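Local coordinates for alternansucrase (Leuconostoc mesenteroides, PDB 6HVG), which is a large multidomain member of glycoside hydrolase family 70, with a TIM-barrel-related catalytic core, cell-wall-binding-type repeats and a bound calcium ion, at residues Gly533-Thr547 against Lys1167-Gly1179. Sequence-based numbering, arbitrary orientation.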
loop_
_atom_site.group_PDB
_atom_site.type_symbol
_atom_site.label_atom_id
_atom_site.label_comp_id
_atom_site.label_asym_id
_atom_site.label_seq_id
_atom_site.Cartn_x
_atom_site.Cartn_y
_atom_site.Cartn_z
ATOM N N GLY A 533 7.165 -5.123 0.646
ATOM C CA GLY A 533 7.172 -6.559 0.318
ATOM C C GLY A 533 7.359 -7.464 1.521
ATOM O O GLY A 533 7.826 -7.029 2.557
ATOM N N PHE A 534 7.010 -8.734 1.373
ATOM C CA PHE A 534 7.036 -9.668 2.488
ATOM C C PHE A 534 7.891 -10.897 2.248
ATOM O O PHE A 534 8.029 -11.356 1.104
ATOM C CB PHE A 534 5.634 -10.179 2.776
ATOM C CG PHE A 534 4.629 -9.107 2.990
ATOM C CD1 PHE A 534 4.633 -8.349 4.147
ATOM C CD2 PHE A 534 3.671 -8.869 2.047
ATOM C CE1 PHE A 534 3.708 -7.352 4.344
ATOM C CE2 PHE A 534 2.728 -7.885 2.248
ATOM C CZ PHE A 534 2.745 -7.134 3.401
ATOM N N LEU A 535 8.376 -11.454 3.361
ATOM C CA LEU A 535 9.084 -12.716 3.408
ATOM C C LEU A 535 8.307 -13.697 4.272
ATOM O O LEU A 535 7.944 -13.370 5.386
ATOM C CB LEU A 535 10.443 -12.528 4.045
ATOM C CG LEU A 535 11.422 -11.622 3.305
ATOM C CD1 LEU A 535 12.707 -11.472 4.112
ATOM C CD2 LEU A 535 11.704 -12.190 1.938
ATOM N N ALA A 536 8.036 -14.895 3.754
ATOM C CA ALA A 536 7.394 -15.927 4.552
ATOM C C ALA A 536 8.470 -16.854 5.118
ATOM O O ALA A 536 9.299 -17.361 4.377
ATOM C CB ALA A 536 6.412 -16.711 3.719
ATOM N N TYR A 537 8.448 -17.079 6.426
ATOM C CA TYR A 537 9.387 -17.977 7.054
ATOM C C TYR A 537 9.003 -19.426 6.785
ATOM O O TYR A 537 7.820 -19.761 6.690
ATOM C CB TYR A 537 9.460 -17.755 8.565
ATOM C CG TYR A 537 9.864 -16.367 9.014
ATOM C CD1 TYR A 537 10.578 -15.519 8.208
ATOM C CD2 TYR A 537 9.526 -15.909 10.284
ATOM C CE1 TYR A 537 10.911 -14.230 8.629
ATOM C CE2 TYR A 537 9.887 -14.643 10.716
ATOM C CZ TYR A 537 10.577 -13.812 9.876
ATOM O OH TYR A 537 10.912 -12.565 10.285
ATOM N N GLN A 538 10.020 -20.295 6.699
ATOM C CA GLN A 538 9.806 -21.711 6.375
ATOM C C GLN A 538 10.230 -22.645 7.497
ATOM O O GLN A 538 11.065 -22.298 8.326
ATOM C CB GLN A 538 10.547 -22.062 5.097
ATOM C CG GLN A 538 10.300 -21.100 3.946
ATOM C CD GLN A 538 8.863 -21.086 3.466
ATOM O OE1 GLN A 538 8.237 -22.120 3.292
ATOM N NE2 GLN A 538 8.329 -19.894 3.265
ATOM N N ASP A 539 9.614 -23.824 7.526
ATOM C CA ASP A 539 9.995 -24.907 8.451
ATOM C C ASP A 539 11.151 -25.670 7.863
ATOM O O ASP A 539 10.958 -26.440 6.927
ATOM C CB ASP A 539 8.829 -25.871 8.688
ATOM C CG ASP A 539 7.709 -25.256 9.501
ATOM O OD1 ASP A 539 7.900 -24.186 10.116
ATOM O OD2 ASP A 539 6.632 -25.869 9.545
ATOM N N ASP A 540 12.340 -25.471 8.436
ATOM C CA ASP A 540 13.574 -26.012 7.893
ATOM C C ASP A 540 14.457 -26.488 9.056
ATOM O O ASP A 540 15.384 -25.794 9.490
ATOM C CB ASP A 540 14.243 -24.930 7.040
ATOM C CG ASP A 540 15.605 -25.341 6.479
ATOM O OD1 ASP A 540 15.996 -26.541 6.553
ATOM O OD2 ASP A 540 16.272 -24.426 5.935
ATOM N N SER A 541 14.139 -27.687 9.547
ATOM C CA SER A 541 14.831 -28.299 10.681
ATOM C C SER A 541 16.341 -28.579 10.467
ATOM O O SER A 541 17.097 -28.607 11.436
ATOM C CB SER A 541 14.128 -29.596 11.049
ATOM O OG SER A 541 14.101 -30.473 9.939
ATOM N N HIS A 542 16.789 -28.761 9.221
ATOM C CA HIS A 542 18.212 -28.987 8.958
ATOM C C HIS A 542 19.084 -27.737 9.221
ATOM O O HIS A 542 20.101 -27.818 9.911
ATOM C CB HIS A 542 18.432 -29.498 7.532
ATOM C CG HIS A 542 19.821 -30.016 7.291
ATOM N ND1 HIS A 542 20.756 -29.336 6.529
ATOM C CD2 HIS A 542 20.449 -31.130 7.749
ATOM C CE1 HIS A 542 21.892 -30.008 6.523
ATOM N NE2 HIS A 542 21.735 -31.099 7.257
ATOM N N ARG A 543 18.677 -26.587 8.688
ATOM C CA ARG A 543 19.495 -25.376 8.737
ATOM C C ARG A 543 19.103 -24.370 9.809
ATOM O O ARG A 543 19.947 -23.599 10.276
ATOM C CB ARG A 543 19.443 -24.661 7.397
ATOM C CG ARG A 543 20.062 -25.458 6.255
ATOM C CD ARG A 543 20.095 -24.664 4.966
ATOM N NE ARG A 543 18.743 -24.355 4.537
ATOM C CZ ARG A 543 18.431 -23.672 3.446
ATOM N NH1 ARG A 543 19.364 -23.219 2.629
ATOM N NH2 ARG A 543 17.157 -23.436 3.177
ATOM N N THR A 544 17.837 -24.361 10.209
ATOM C CA THR A 544 17.332 -23.278 11.047
ATOM C C THR A 544 16.261 -23.807 12.012
ATOM O O THR A 544 15.135 -23.330 12.052
ATOM C CB THR A 544 16.856 -22.107 10.150
ATOM O OG1 THR A 544 16.421 -21.030 10.960
ATOM C CG2 THR A 544 15.736 -22.509 9.260
ATOM N N PRO A 545 16.634 -24.809 12.814
ATOM C CA PRO A 545 15.659 -25.499 13.652
ATOM C C PRO A 545 15.002 -24.618 14.751
ATOM O O PRO A 545 13.879 -24.896 15.137
ATOM C CB PRO A 545 16.474 -26.643 14.261
ATOM C CG PRO A 545 17.865 -26.116 14.317
ATOM C CD PRO A 545 18.020 -25.203 13.138
ATOM N N ASN A 546 15.687 -23.585 15.245
ATOM C CA ASN A 546 15.101 -22.685 16.267
ATOM C C ASN A 546 13.857 -21.972 15.756
ATOM O O ASN A 546 12.977 -21.579 16.515
ATOM C CB ASN A 546 16.113 -21.615 16.715
ATOM C CG ASN A 546 17.392 -22.212 17.273
ATOM O OD1 ASN A 546 17.467 -23.409 17.541
ATOM N ND2 ASN A 546 18.385 -21.375 17.469
ATOM N N THR A 547 13.819 -21.813 14.440
ATOM C CA THR A 547 12.816 -21.069 13.722
ATOM C C THR A 547 11.689 -21.950 13.196
ATOM O O THR A 547 10.729 -21.458 12.625
ATOM C CB THR A 547 13.531 -20.363 12.581
ATOM O OG1 THR A 547 14.256 -19.257 13.146
ATOM C CG2 THR A 547 12.560 -19.882 11.497
ATOM N N LYS A 1167 17.932 -10.707 17.131
ATOM C CA LYS A 1167 18.044 -11.273 15.779
ATOM C C LYS A 1167 18.122 -12.777 15.800
ATOM O O LYS A 1167 18.677 -13.349 16.711
ATOM C CB LYS A 1167 19.277 -10.742 15.049
ATOM C CG LYS A 1167 19.373 -9.226 14.970
ATOM C CD LYS A 1167 20.527 -8.787 14.071
ATOM C CE LYS A 1167 20.701 -7.286 14.120
ATOM N NZ LYS A 1167 21.602 -6.801 13.052
ATOM N N GLU A 1168 17.516 -13.397 14.797
ATOM C CA GLU A 1168 17.609 -14.839 14.561
ATOM C C GLU A 1168 17.776 -15.062 13.066
ATOM O O GLU A 1168 17.532 -14.152 12.263
ATOM C CB GLU A 1168 16.355 -15.581 14.983
ATOM C CG GLU A 1168 16.021 -15.547 16.460
ATOM C CD GLU A 1168 14.710 -16.265 16.749
ATOM O OE1 GLU A 1168 13.645 -15.639 16.543
ATOM O OE2 GLU A 1168 14.721 -17.464 17.135
ATOM N N VAL A 1169 18.211 -16.266 12.701
ATOM C CA VAL A 1169 18.369 -16.608 11.303
ATOM C C VAL A 1169 17.194 -17.482 10.922
ATOM O O VAL A 1169 17.023 -18.561 11.467
ATOM C CB VAL A 1169 19.708 -17.322 11.006
ATOM C CG1 VAL A 1169 19.778 -17.758 9.552
ATOM C CG2 VAL A 1169 20.872 -16.400 11.312
ATOM N N VAL A 1170 16.392 -16.994 9.982
ATOM C CA VAL A 1170 15.218 -17.713 9.476
ATOM C C VAL A 1170 15.499 -18.196 8.054
ATOM O O VAL A 1170 16.434 -17.711 7.409
ATOM C CB VAL A 1170 13.946 -16.802 9.435
ATOM C CG1 VAL A 1170 13.666 -16.185 10.795
ATOM C CG2 VAL A 1170 14.069 -15.711 8.361
ATOM N N THR A 1171 14.689 -19.146 7.586
ATOM C CA THR A 1171 14.661 -19.541 6.180
ATOM C C THR A 1171 13.454 -18.860 5.528
ATOM O O THR A 1171 12.313 -19.107 5.919
ATOM C CB THR A 1171 14.544 -21.067 6.021
ATOM O OG1 THR A 1171 15.742 -21.684 6.468
ATOM C CG2 THR A 1171 14.359 -21.440 4.571
ATOM N N ALA A 1172 13.702 -18.032 4.520
ATOM C CA ALA A 1172 12.692 -17.119 4.030
ATOM C C ALA A 1172 12.490 -17.185 2.536
ATOM O O ALA A 1172 13.441 -17.340 1.776
ATOM C CB ALA A 1172 13.039 -15.692 4.436
ATOM N N THR A 1173 11.242 -17.023 2.124
ATOM C CA THR A 1173 10.865 -16.923 0.724
ATOM C C THR A 1173 10.131 -15.610 0.498
ATOM O O THR A 1173 9.322 -15.206 1.326
ATOM C CB THR A 1173 9.928 -18.078 0.344
ATOM O OG1 THR A 1173 10.575 -19.326 0.599
ATOM C CG2 THR A 1173 9.522 -18.015 -1.118
ATOM N N ARG A 1174 10.416 -14.937 -0.618
ATOM C CA ARG A 1174 9.757 -13.671 -0.974
ATOM C C ARG A 1174 8.355 -13.924 -1.470
ATOM O O ARG A 1174 8.153 -14.689 -2.397
ATOM C CB ARG A 1174 10.552 -12.940 -2.030
ATOM C CG ARG A 1174 9.978 -11.617 -2.489
ATOM C CD ARG A 1174 10.254 -10.511 -1.479
ATOM N NE ARG A 1174 9.862 -9.226 -2.017
ATOM C CZ ARG A 1174 8.596 -8.844 -2.168
ATOM N NH1 ARG A 1174 7.578 -9.629 -1.789
ATOM N NH2 ARG A 1174 8.340 -7.654 -2.693
ATOM N N VAL A 1175 7.383 -13.290 -0.811
ATOM C CA VAL A 1175 5.964 -13.583 -1.038
ATOM C C VAL A 1175 5.157 -12.319 -1.133
ATOM O O VAL A 1175 5.592 -11.254 -0.673
ATOM C CB VAL A 1175 5.350 -14.389 0.110
ATOM C CG1 VAL A 1175 5.884 -15.800 0.126
ATOM C CG2 VAL A 1175 5.619 -13.712 1.444
ATOM N N ASP A 1176 3.971 -12.465 -1.723
ATOM C CA ASP A 1176 2.976 -11.392 -1.779
ATOM C C ASP A 1176 2.075 -11.466 -0.554
ATOM O O ASP A 1176 2.283 -12.311 0.323
ATOM C CB ASP A 1176 2.178 -11.439 -3.090
ATOM C CG ASP A 1176 1.333 -12.698 -3.255
ATOM O OD1 ASP A 1176 1.039 -13.402 -2.272
ATOM O OD2 ASP A 1176 0.907 -12.980 -4.391
ATOM N N GLU A 1177 1.106 -10.567 -0.457
ATOM C CA GLU A 1177 0.282 -10.489 0.755
ATOM C C GLU A 1177 -0.387 -11.797 1.150
ATOM O O GLU A 1177 -0.592 -12.040 2.339
ATOM C CB GLU A 1177 -0.771 -9.410 0.600
ATOM C CG GLU A 1177 -1.844 -9.740 -0.429
ATOM C CD GLU A 1177 -2.646 -8.520 -0.795
ATOM O OE1 GLU A 1177 -2.062 -7.575 -1.357
ATOM O OE2 GLU A 1177 -3.834 -8.510 -0.490
ATOM N N ARG A 1178 -0.692 -12.644 0.169
ATOM C CA ARG A 1178 -1.289 -13.965 0.430
ATOM C C ARG A 1178 -0.292 -15.075 0.754
ATOM O O ARG A 1178 -0.683 -16.236 0.913
ATOM C CB ARG A 1178 -2.136 -14.415 -0.766
ATOM C CG ARG A 1178 -3.371 -13.565 -1.009
ATOM C CD ARG A 1178 -4.169 -14.066 -2.186
ATOM N NE ARG A 1178 -5.420 -13.344 -2.328
ATOM C CZ ARG A 1178 -5.540 -12.112 -2.822
ATOM N NH1 ARG A 1178 -4.475 -11.430 -3.233
ATOM N NH2 ARG A 1178 -6.744 -11.538 -2.879
ATOM N N GLY A 1179 0.986 -14.751 0.821
ATOM C CA GLY A 1179 1.996 -15.766 1.105
ATOM C C GLY A 1179 2.327 -16.686 -0.066
ATOM O O GLY A 1179 2.829 -17.771 0.119
HETATM O O HOH W 1 12.216 -18.856 16.995
#
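Val1170 lays CG1 over the centre of one face of the Tyr537 ring, a CH-pi contact 3.9 Å from CG1 to the ring centroid. Val1175 O lies at the edge of the Phe534 ring, near its plane, and Phe534 CE2 comes within 3.9 Å of Glu1177 CA. The guanidinium of Arg1174 turns one face to the backbone of Gly533 and Phe534, while its NE bonds Glu520 O and its NH2 Asp521 O. At the edge of the Arg543 guanidinium sits Asp540: NE and NH2 both grip OD2, with NE at 2.8 Å on the syn lone pair. Thr1171 OG1 donates to that same OD2 (2.8 Å) from the anti side; the Asp540 carboxylate swings trans to the main-chain nitrogen (chi1 176°), which brings OD2 to this hydroxyl. Strands 534-537 and 1167-1175 pair antiparallel, Ala536 N reaching Thr1173 O at 2.8 Å. Ala536 O takes Thr1173 N and, from the opposite face of its carbonyl plane, Gln538 NE2 (2.9 Å). Strands 1248-1252 and 1190-1197 flank the pair, so that both are interior strands of an antiparallel sheet within the family 70 region. Three donors from two side chains, Arg543 and Thr1171, would probably stabilise Asp540 as an anion. The salt bridge holds the carboxylate within its own loop, after strand 534-537; hydrogen bonds from Thr1171 OG1, from Thr544 OG1 to Val1169 O (2.6 Å) and from Gln538 N to Thr1171 O tie that loop to 1167-1175.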